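Local coordinates for protein chitin elicitor receptor kinase 1 (Arabidopsis thaliana, PDB 4EBY) that acts as a plant immune receptor kinase activated by chitin-induced dimerization, sensing chitin oligomers probably through its LysM ectodomain, at residues 11-16 with 149-154; 156-161 with 166-171; 65-68 with 74-77. All blocks are in the same frame, centred on the assembly; numbering follows the deposited sequence.

Interaction 1: 11-16 with 149-154. With NAG (2-acetamido-2-deoxy-beta-D-glucopyranose), chain F; NAG (2-acetamido-2-deoxy-beta-D-glucopyranose), chain C.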
loop_
_atom_site.group_PDB
_atom_site.type_symbol
_atom_site.label_atom_id
_atom_site.label_comp_id
_atom_site.label_asym_id
_atom_site.label_seq_id
_atom_site.Cartn_x
_atom_site.Cartn_y
_atom_site.Cartn_z
ATOM N N SER A 11 -0.851 2.060 -2.318
ATOM C CA SER A 11 -1.859 2.933 -2.912
ATOM C C SER A 11 -2.981 3.181 -1.933
ATOM O O SER A 11 -3.718 2.255 -1.580
ATOM C CB SER A 11 -2.431 2.291 -4.183
ATOM O OG SER A 11 -3.400 3.152 -4.776
ATOM N N TYR A 12 -3.079 4.430 -1.467
ATOM C CA TYR A 12 -4.034 4.783 -0.422
ATOM C C TYR A 12 -5.163 5.641 -1.001
ATOM O O TYR A 12 -4.968 6.814 -1.309
ATOM C CB TYR A 12 -3.275 5.547 0.676
ATOM C CG TYR A 12 -3.999 5.708 1.991
ATOM C CD1 TYR A 12 -3.525 5.089 3.142
ATOM C CD2 TYR A 12 -5.149 6.487 2.082
ATOM C CE1 TYR A 12 -4.186 5.261 4.375
ATOM C CE2 TYR A 12 -5.814 6.638 3.282
ATOM C CZ TYR A 12 -5.337 6.021 4.415
ATOM O OH TYR A 12 -6.013 6.219 5.607
ATOM N N TYR A 13 -6.359 5.068 -1.114
ATOM C CA TYR A 13 -7.504 5.775 -1.677
ATOM C C TYR A 13 -8.106 6.754 -0.665
ATOM O O TYR A 13 -8.221 6.428 0.520
ATOM C CB TYR A 13 -8.560 4.763 -2.118
ATOM C CG TYR A 13 -9.805 5.397 -2.678
ATOM C CD1 TYR A 13 -9.852 5.817 -3.997
ATOM C CD2 TYR A 13 -10.935 5.578 -1.882
ATOM C CE1 TYR A 13 -10.992 6.420 -4.522
ATOM C CE2 TYR A 13 -12.089 6.171 -2.404
ATOM C CZ TYR A 13 -12.106 6.587 -3.723
ATOM O OH TYR A 13 -13.250 7.171 -4.249
ATOM N N LEU A 14 -8.481 7.940 -1.142
ATOM C CA LEU A 14 -8.941 9.003 -0.257
ATOM C C LEU A 14 -10.461 9.104 -0.179
ATOM O O LEU A 14 -11.134 9.383 -1.180
ATOM C CB LEU A 14 -8.378 10.337 -0.750
ATOM C CG LEU A 14 -6.856 10.451 -0.750
ATOM C CD1 LEU A 14 -6.473 11.856 -1.266
ATOM C CD2 LEU A 14 -6.322 10.254 0.655
ATOM N N GLU A 15 -11.004 8.871 1.015
ATOM C CA GLU A 15 -12.398 9.180 1.259
ATOM C C GLU A 15 -12.635 9.568 2.722
ATOM O O GLU A 15 -11.815 9.287 3.595
ATOM C CB GLU A 15 -13.305 8.036 0.838
ATOM C CG GLU A 15 -13.152 6.830 1.696
ATOM C CD GLU A 15 -13.986 5.639 1.208
ATOM O OE1 GLU A 15 -13.727 4.532 1.708
ATOM O OE2 GLU A 15 -14.899 5.805 0.354
ATOM N N ASN A 16 -13.761 10.230 2.959
ATOM C CA ASN A 16 -14.201 10.618 4.293
ATOM C C ASN A 16 -13.214 11.548 4.974
ATOM O O ASN A 16 -13.178 11.614 6.199
ATOM C CB ASN A 16 -14.447 9.397 5.204
ATOM C CG ASN A 16 -15.747 8.675 4.896
ATOM O OD1 ASN A 16 -16.543 9.119 4.076
ATOM N ND2 ASN A 16 -15.947 7.530 5.564
ATOM N N ARG A 149 -10.862 -1.401 -6.111
ATOM C CA ARG A 149 -12.162 -0.790 -5.830
ATOM C C ARG A 149 -13.134 -1.109 -6.952
ATOM O O ARG A 149 -12.719 -1.506 -8.039
ATOM C CB ARG A 149 -12.009 0.713 -5.671
ATOM C CG ARG A 149 -11.320 1.075 -4.356
ATOM C CD ARG A 149 -11.221 2.578 -4.149
ATOM N NE ARG A 149 -12.520 3.183 -4.383
ATOM C CZ ARG A 149 -13.480 3.265 -3.474
ATOM N NH1 ARG A 149 -13.274 2.832 -2.237
ATOM N NH2 ARG A 149 -14.648 3.799 -3.805
ATOM N N PRO A 150 -14.438 -0.943 -6.688
ATOM C CA PRO A 150 -15.449 -1.343 -7.676
ATOM C C PRO A 150 -15.280 -0.663 -9.035
ATOM O O PRO A 150 -15.670 -1.247 -10.055
ATOM C CB PRO A 150 -16.763 -0.926 -7.007
ATOM C CG PRO A 150 -16.473 -1.051 -5.550
ATOM C CD PRO A 150 -15.054 -0.547 -5.408
ATOM N N GLU A 151 -14.692 0.527 -9.062
ATOM C CA GLU A 151 -14.525 1.248 -10.310
ATOM C C GLU A 151 -13.319 0.773 -11.128
ATOM O O GLU A 151 -13.196 1.115 -12.301
ATOM C CB GLU A 151 -14.464 2.765 -10.073
ATOM C CG GLU A 151 -13.241 3.255 -9.306
ATOM C CD GLU A 151 -13.434 3.276 -7.799
ATOM O OE1 GLU A 151 -14.408 2.679 -7.285
ATOM O OE2 GLU A 151 -12.592 3.898 -7.121
ATOM N N ASP A 152 -12.443 -0.023 -10.517
ATOM C CA ASP A 152 -11.265 -0.537 -11.230
ATOM C C ASP A 152 -11.577 -1.712 -12.141
ATOM O O ASP A 152 -12.478 -2.492 -11.869
ATOM C CB ASP A 152 -10.207 -1.017 -10.238
ATOM C CG ASP A 152 -9.599 0.107 -9.436
ATOM O OD1 ASP A 152 -9.203 1.128 -10.030
ATOM O OD2 ASP A 152 -9.509 -0.042 -8.200
ATOM N N SER A 153 -10.792 -1.841 -13.212
ATOM C CA SER A 153 -10.817 -3.021 -14.063
ATOM C C SER A 153 -9.403 -3.293 -14.574
ATOM O O SER A 153 -8.503 -2.459 -14.412
ATOM C CB SER A 153 -11.787 -2.833 -15.237
ATOM O OG SER A 153 -11.395 -1.734 -16.033
ATOM N N LEU A 154 -9.199 -4.456 -15.192
ATOM C CA LEU A 154 -7.890 -4.742 -15.752
ATOM C C LEU A 154 -7.519 -3.684 -16.791
ATOM O O LEU A 154 -6.421 -3.138 -16.766
ATOM C CB LEU A 154 -7.851 -6.135 -16.374
ATOM C CG LEU A 154 -6.501 -6.511 -16.983
ATOM C CD1 LEU A 154 -5.404 -6.501 -15.912
ATOM C CD2 LEU A 154 -6.607 -7.866 -17.647
HETATM C C1 NAG F . -17.183 6.837 5.264
HETATM C C2 NAG F . -16.819 5.372 5.551
HETATM C C3 NAG F . -18.023 4.449 5.425
HETATM C C4 NAG F . -19.197 5.002 6.216
HETATM C C5 NAG F . -19.407 6.494 5.959
HETATM C C6 NAG F . -20.492 7.051 6.873
HETATM C C7 NAG F . -14.653 4.376 5.220
HETATM C C8 NAG F . -13.420 4.293 4.358
HETATM N N2 NAG F . -15.756 4.901 4.686
HETATM O O3 NAG F . -17.684 3.153 5.901
HETATM O O4 NAG F . -20.369 4.309 5.845
HETATM O O5 NAG F . -18.201 7.209 6.164
HETATM O O6 NAG F . -20.132 6.826 8.220
HETATM O O7 NAG F . -14.617 3.968 6.380
HETATM C C1 NAG C . -12.261 -0.708 1.823
HETATM C C2 NAG C . -12.697 0.659 1.277
HETATM C C3 NAG C . -14.145 0.966 1.678
HETATM C C4 NAG C . -15.088 -0.203 1.413
HETATM C C5 NAG C . -14.472 -1.516 1.886
HETATM C C6 NAG C . -15.326 -2.725 1.514
HETATM C C7 NAG C . -11.228 2.613 1.054
HETATM C C8 NAG C . -10.470 3.723 1.748
HETATM N N2 NAG C . -11.834 1.690 1.810
HETATM O O3 NAG C . -14.622 2.129 1.019
HETATM O O4 NAG C . -16.296 0.015 2.118
HETATM O O5 NAG C . -13.181 -1.676 1.327
HETATM O O6 NAG C . -15.430 -2.790 0.104
HETATM O O7 NAG C . -11.263 2.579 -0.176
HETATM O O HOH W 1 -13.887 6.521 -6.920
#
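With CG trans to its own amide nitrogen (chi1 178°), the Y13 ring stands off the end of strand 8-13 to meet R149, whose chain bends at chi3 (49°) and lays the guanidinium flat on one face of that ring. The two planes are practically parallel, 1° apart, with centres separated by 3.7 Å. This is a cation-pi stack, and R149 CZ sits 3.4 Å from Y13 CE2. The methylene before the charged group joins in: R149 CD lies over the same face, a CH-pi contact 3.6 Å from the ring centroid.

Two groups grip the guanidinium at its rim. R149 NE makes a nearly straight salt bridge to the syn side of E151 OE2 (2.8 Å), and R149 NH1 gives a more bent bond to the acetamide O7 of the chain C sugar (2.9 Å). A water bound to Y13 OH at 2.8 Å reaches weakly to E151 OE2, tying the phenol to the same carboxylate. At the backbone, R149 N donates to D152 OD2 (2.8 Å) inside the type I turn from R149 to D152, while D152 also pairs with R60. N16 carries the covalently linked chain F sugar on its ND2, as an N-linked glycan; the chain C sugar lies in a pocket completed by I94, A98 and N99.

Toward R149, E15 OE2 acts by charge alone, 4.3 Å from NH1 and well out of the guanidinium plane. Stack, salt bridge and sugar O7 together fix the guanidinium's orientation, and the acidic E15 and E151 probably offset its charge.

Interaction 2: 156-161 with 166-171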
loop_
_atom_site.group_PDB
_atom_site.type_symbol
_atom_site.label_atom_id
_atom_site.label_comp_id
_atom_site.label_asym_id
_atom_site.label_seq_id
_atom_site.Cartn_x
_atom_site.Cartn_y
_atom_site.Cartn_z
ATOM N N SER A 156 -8.670 -0.580 -17.127
ATOM C CA SER A 156 -8.452 0.746 -16.534
ATOM C C SER A 156 -7.126 0.848 -15.785
ATOM O O SER A 156 -6.464 1.877 -15.832
ATOM C CB SER A 156 -9.609 1.167 -15.622
ATOM O OG SER A 156 -9.593 0.466 -14.391
ATOM N N ILE A 157 -6.731 -0.220 -15.097
ATOM C CA ILE A 157 -5.447 -0.207 -14.399
ATOM C C ILE A 157 -4.286 -0.289 -15.395
ATOM O O ILE A 157 -3.247 0.331 -15.203
ATOM C CB ILE A 157 -5.364 -1.323 -13.328
ATOM C CG1 ILE A 157 -6.323 -1.004 -12.173
ATOM C CG2 ILE A 157 -3.930 -1.432 -12.776
ATOM C CD1 ILE A 157 -6.607 -2.177 -11.250
ATOM N N ALA A 158 -4.473 -1.046 -16.470
ATOM C CA ALA A 158 -3.457 -1.129 -17.514
ATOM C C ALA A 158 -3.224 0.251 -18.122
ATOM O O ALA A 158 -2.087 0.657 -18.352
ATOM C CB ALA A 158 -3.883 -2.104 -18.584
ATOM N N ARG A 159 -4.320 0.959 -18.382
ATOM C CA ARG A 159 -4.265 2.285 -18.994
ATOM C C ARG A 159 -3.580 3.298 -18.086
ATOM O O ARG A 159 -2.722 4.065 -18.527
ATOM C CB ARG A 159 -5.679 2.755 -19.349
ATOM C CG ARG A 159 -5.753 4.148 -19.949
ATOM C CD ARG A 159 -7.195 4.533 -20.254
ATOM N NE ARG A 159 -8.099 4.138 -19.175
ATOM C CZ ARG A 159 -9.337 4.598 -19.024
ATOM N NH1 ARG A 159 -9.828 5.487 -19.879
ATOM N NH2 ARG A 159 -10.084 4.176 -18.009
ATOM N N SER A 160 -3.951 3.287 -16.812
ATOM C CA SER A 160 -3.424 4.243 -15.844
ATOM C C SER A 160 -1.998 3.927 -15.387
ATOM O O SER A 160 -1.240 4.833 -15.052
ATOM C CB SER A 160 -4.351 4.341 -14.633
ATOM O OG SER A 160 -4.271 3.171 -13.836
ATOM N N SER A 161 -1.628 2.647 -15.372
ATOM C CA SER A 161 -0.293 2.257 -14.925
ATOM C C SER A 161 0.733 2.340 -16.053
ATOM O O SER A 161 1.923 2.503 -15.805
ATOM C CB SER A 161 -0.312 0.833 -14.370
ATOM O OG SER A 161 -0.544 -0.095 -15.421
ATOM N N ASP A 166 -1.672 -8.041 -20.072
ATOM C CA ASP A 166 -1.161 -9.407 -19.926
ATOM C C ASP A 166 -0.091 -9.486 -18.842
ATOM O O ASP A 166 -0.059 -10.446 -18.073
ATOM C CB ASP A 166 -0.625 -9.968 -21.258
ATOM C CG ASP A 166 -0.030 -11.365 -21.110
ATOM O OD1 ASP A 166 -0.792 -12.312 -20.800
ATOM O OD2 ASP A 166 1.199 -11.521 -21.288
ATOM N N ILE A 167 0.791 -8.488 -18.788
ATOM C CA ILE A 167 1.817 -8.449 -17.746
ATOM C C ILE A 167 1.149 -8.309 -16.368
ATOM O O ILE A 167 1.476 -9.047 -15.432
ATOM C CB ILE A 167 2.849 -7.326 -17.983
ATOM C CG1 ILE A 167 3.709 -7.649 -19.204
ATOM C CG2 ILE A 167 3.747 -7.141 -16.767
ATOM C CD1 ILE A 167 4.506 -8.908 -19.049
ATOM N N LEU A 168 0.201 -7.380 -16.247
ATOM C CA LEU A 168 -0.511 -7.210 -14.979
ATOM C C LEU A 168 -1.170 -8.504 -14.530
ATOM O O LEU A 168 -1.117 -8.862 -13.356
ATOM C CB LEU A 168 -1.581 -6.129 -15.084
ATOM C CG LEU A 168 -1.069 -4.697 -15.163
ATOM C CD1 LEU A 168 -2.254 -3.767 -15.371
ATOM C CD2 LEU A 168 -0.280 -4.303 -13.900
ATOM N N GLN A 169 -1.807 -9.210 -15.460
ATOM C CA GLN A 169 -2.480 -10.444 -15.079
ATOM C C GLN A 169 -1.479 -11.502 -14.647
ATOM O O GLN A 169 -1.734 -12.255 -13.708
ATOM C CB GLN A 169 -3.331 -10.987 -16.233
ATOM C CG GLN A 169 -4.323 -12.070 -15.799
ATOM C CD GLN A 169 -5.395 -11.517 -14.867
ATOM O OE1 GLN A 169 -6.372 -10.912 -15.320
ATOM N NE2 GLN A 169 -5.230 -11.747 -13.569
ATOM N N ARG A 170 -0.346 -11.576 -15.340
ATOM C CA ARG A 170 0.673 -12.576 -15.017
ATOM C C ARG A 170 1.272 -12.335 -13.629
ATOM O O ARG A 170 1.679 -13.282 -12.953
ATOM C CB ARG A 170 1.788 -12.606 -16.075
ATOM C CG ARG A 170 1.417 -13.255 -17.404
ATOM C CD ARG A 170 2.599 -13.102 -18.381
ATOM N NE ARG A 170 2.386 -13.694 -19.702
ATOM C CZ ARG A 170 2.801 -14.913 -20.053
ATOM N NH1 ARG A 170 3.446 -15.672 -19.179
ATOM N NH2 ARG A 170 2.575 -15.379 -21.280
ATOM N N TYR A 171 1.340 -11.076 -13.206
ATOM C CA TYR A 171 1.805 -10.772 -11.847
ATOM C C TYR A 171 0.755 -11.112 -10.792
ATOM O O TYR A 171 1.051 -11.165 -9.602
ATOM C CB TYR A 171 2.145 -9.286 -11.716
ATOM C CG TYR A 171 3.511 -8.904 -12.250
ATOM C CD1 TYR A 171 4.667 -9.548 -11.809
ATOM C CD2 TYR A 171 3.644 -7.892 -13.184
ATOM C CE1 TYR A 171 5.930 -9.169 -12.301
ATOM C CE2 TYR A 171 4.888 -7.511 -13.667
ATOM C CZ TYR A 171 6.019 -8.146 -13.216
ATOM O OH TYR A 171 7.245 -7.748 -13.719
#
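L168 and A158 bring together the two helices of a LysM domain, the beta-alpha-alpha-beta unit in which a helical pair packs on one side of a sheet. The short segments 156-161 and 166-171 cross at 112°, their axes approaching to 10.2 Å, and the L168 side chain reaches between them.

Starting at the backbone, L168 CB rests against L154 CD1, at the first turn of the helix that L168 is about to meet. CG then swings trans to the carbonyl carbon (chi1 -72°) and aims the branch at the other helix. Across the segments the touching falls to the methyl CD1, not to CD2: CD1 presses on the A158 backbone, 3.6 Å from A158 CA, and has A158 CB and I157 CG2 (3.9 Å) close by, with the S161 hydroxyl at its border. The leucine is buried, and V186 and P187 of strand 183-187 also pack on it, as V186 does on I157. The contact is mainly apolar; no hydrogen bond joins the two segments.

Within its own helix, S161 OG donates to I157 O at 2.7 Å, and S161 N reaches that same oxygen from the opposite face of the carbonyl plane.

Interaction 3: 65-68 with 74-77. With NAG (2-acetamido-2-deoxy-beta-D-glucopyranose), chain D.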
loop_
_atom_site.group_PDB
_atom_site.type_symbol
_atom_site.label_atom_id
_atom_site.label_comp_id
_atom_site.label_asym_id
_atom_site.label_seq_id
_atom_site.Cartn_x
_atom_site.Cartn_y
_atom_site.Cartn_z
ATOM N N PHE A 65 7.344 2.493 1.118
ATOM C CA PHE A 65 7.599 1.793 2.385
ATOM C C PHE A 65 8.587 0.636 2.186
ATOM O O PHE A 65 8.814 0.203 1.047
ATOM C CB PHE A 65 6.285 1.327 3.035
ATOM C CG PHE A 65 5.564 0.216 2.285
ATOM C CD1 PHE A 65 5.653 -1.089 2.747
ATOM C CD2 PHE A 65 4.771 0.486 1.179
ATOM C CE1 PHE A 65 4.971 -2.131 2.101
ATOM C CE2 PHE A 65 4.079 -0.559 0.512
ATOM C CZ PHE A 65 4.173 -1.861 0.985
ATOM N N PRO A 66 9.217 0.159 3.271
ATOM C CA PRO A 66 10.199 -0.931 3.096
ATOM C C PRO A 66 9.498 -2.243 2.782
ATOM O O PRO A 66 8.404 -2.495 3.277
ATOM C CB PRO A 66 10.858 -1.052 4.482
ATOM C CG PRO A 66 10.507 0.245 5.206
ATOM C CD PRO A 66 9.167 0.648 4.661
ATOM N N CYS A 67 10.123 -3.084 1.968
ATOM C CA CYS A 67 9.495 -4.348 1.579
ATOM C C CYS A 67 10.433 -5.465 2.036
ATOM O O CYS A 67 11.513 -5.650 1.478
ATOM C CB CYS A 67 9.257 -4.363 0.062
ATOM S SG CYS A 67 8.402 -5.868 -0.584
ATOM N N GLU A 68 10.035 -6.186 3.084
ATOM C CA GLU A 68 10.948 -7.073 3.806
ATOM C C GLU A 68 10.448 -8.509 3.796
ATOM O O GLU A 68 9.247 -8.742 3.705
ATOM C CB GLU A 68 11.074 -6.601 5.263
ATOM C CG GLU A 68 11.837 -5.280 5.385
ATOM C CD GLU A 68 11.215 -4.312 6.357
ATOM O OE1 GLU A 68 10.017 -4.454 6.676
ATOM O OE2 GLU A 68 11.934 -3.389 6.793
ATOM N N PHE A 74 7.174 -14.689 2.790
ATOM C CA PHE A 74 6.473 -13.806 1.877
ATOM C C PHE A 74 6.945 -12.385 2.190
ATOM O O PHE A 74 7.573 -12.151 3.223
ATOM C CB PHE A 74 4.946 -13.921 2.036
ATOM C CG PHE A 74 4.437 -13.480 3.391
ATOM C CD1 PHE A 74 4.106 -12.160 3.615
ATOM C CD2 PHE A 74 4.288 -14.390 4.430
ATOM C CE1 PHE A 74 3.647 -11.737 4.856
ATOM C CE2 PHE A 74 3.830 -13.969 5.673
ATOM C CZ PHE A 74 3.519 -12.635 5.882
ATOM N N LEU A 75 6.652 -11.458 1.287
ATOM C CA LEU A 75 7.122 -10.080 1.411
ATOM C C LEU A 75 6.068 -9.156 1.991
ATOM O O LEU A 75 4.901 -9.175 1.592
ATOM C CB LEU A 75 7.529 -9.560 0.037
ATOM C CG LEU A 75 8.728 -10.260 -0.602
ATOM C CD1 LEU A 75 8.832 -9.808 -2.045
ATOM C CD2 LEU A 75 9.990 -9.918 0.170
ATOM N N GLY A 76 6.500 -8.319 2.918
ATOM C CA GLY A 76 5.596 -7.339 3.497
ATOM C C GLY A 76 6.291 -6.389 4.448
ATOM O O GLY A 76 7.518 -6.383 4.576
ATOM N N HIS A 77 5.490 -5.563 5.106
ATOM C CA HIS A 77 6.037 -4.657 6.103
ATOM C C HIS A 77 5.100 -4.535 7.296
ATOM O O HIS A 77 3.890 -4.437 7.107
ATOM C CB HIS A 77 6.244 -3.279 5.495
ATOM C CG HIS A 77 6.846 -2.303 6.452
ATOM N ND1 HIS A 77 8.141 -2.435 6.908
ATOM C CD2 HIS A 77 6.322 -1.228 7.073
ATOM C CE1 HIS A 77 8.398 -1.447 7.751
ATOM N NE2 HIS A 77 7.304 -0.716 7.891
HETATM C C1 NAG D . 0.065 -11.269 3.135
HETATM C C2 NAG D . -1.413 -11.394 3.518
HETATM C C3 NAG D . -1.683 -12.636 4.363
HETATM C C4 NAG D . -1.015 -13.867 3.791
HETATM C C5 NAG D . 0.424 -13.573 3.373
HETATM C C6 NAG D . 1.079 -14.774 2.701
HETATM C C7 NAG D . -2.513 -9.251 3.928
HETATM C C8 NAG D . -2.832 -8.196 4.984
HETATM N N2 NAG D . -1.800 -10.269 4.350
HETATM O O3 NAG D . -3.074 -12.863 4.492
HETATM O O4 NAG D . -1.027 -14.866 4.796
HETATM O O5 NAG D . 0.457 -12.468 2.491
HETATM O O6 NAG D . 0.371 -15.164 1.546
HETATM O O7 NAG D . -2.870 -9.133 2.756
#
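Backbone hydrogen bonds join E68 to G76 as an antiparallel hydrogen-bonded pair: E68 N donates to G76 O, and G76 N returns a straighter bond to E68 O, both 2.9 Å long. L75 CA adds a C-H...O contact to that same E68 O.

The polar side-chain link is H77 ND1 to E68 OE1, 2.8 Å and close to straight (163°). The oxygen lies near the imidazole plane and is met on its syn side, though tilted well out of the carboxylate plane, after the E68 chain bends at chi2 to come alongside the histidine; the bond fixes the ring's rotation and would probably stabilise a positive charge on it. P66 O, by contrast, is buried here with no hydrogen-bond partner.

Apolar packing does the rest. P66 CD sits over one face of the H77 ring, 3.9 Å from its centroid, a CH-pi contact, while H77 CB meets the edge of the F65 ring at CD1 (3.6 Å). C67 SG, in its disulfide with C129, packs on L75 CB (3.8 Å). C5 and C6 of the chain D sugar lie over one face of the F74 ring (F74 CG to C6 3.7 Å), in a pocket shared with L126 and N128.

Together these contacts close the beta hairpin of strands 60-70 and 74-82, two neighbours within the six-stranded mixed sheet.

Along the chain interaction 3 lies inside the long loop closed by interaction 1, and interaction 2 follows both. Interactions 1 and 3 sit on opposite sides of the chain's centre, their own centres about 22 Å apart, yet they reach the same sheet, where strands 8-13 and 60-70 are neighbours. Interaction 2 is about 15 Å from interaction 1, centre to centre, and touches it: D152 CB packs on I157 CD1 as the 149-154 turn leads into helix 154-161. Interactions 2 and 3 do not touch. The shared sheet thus connects a hairpin, a glycan-lined surface and a LysM helical pair in one compact ectodomain.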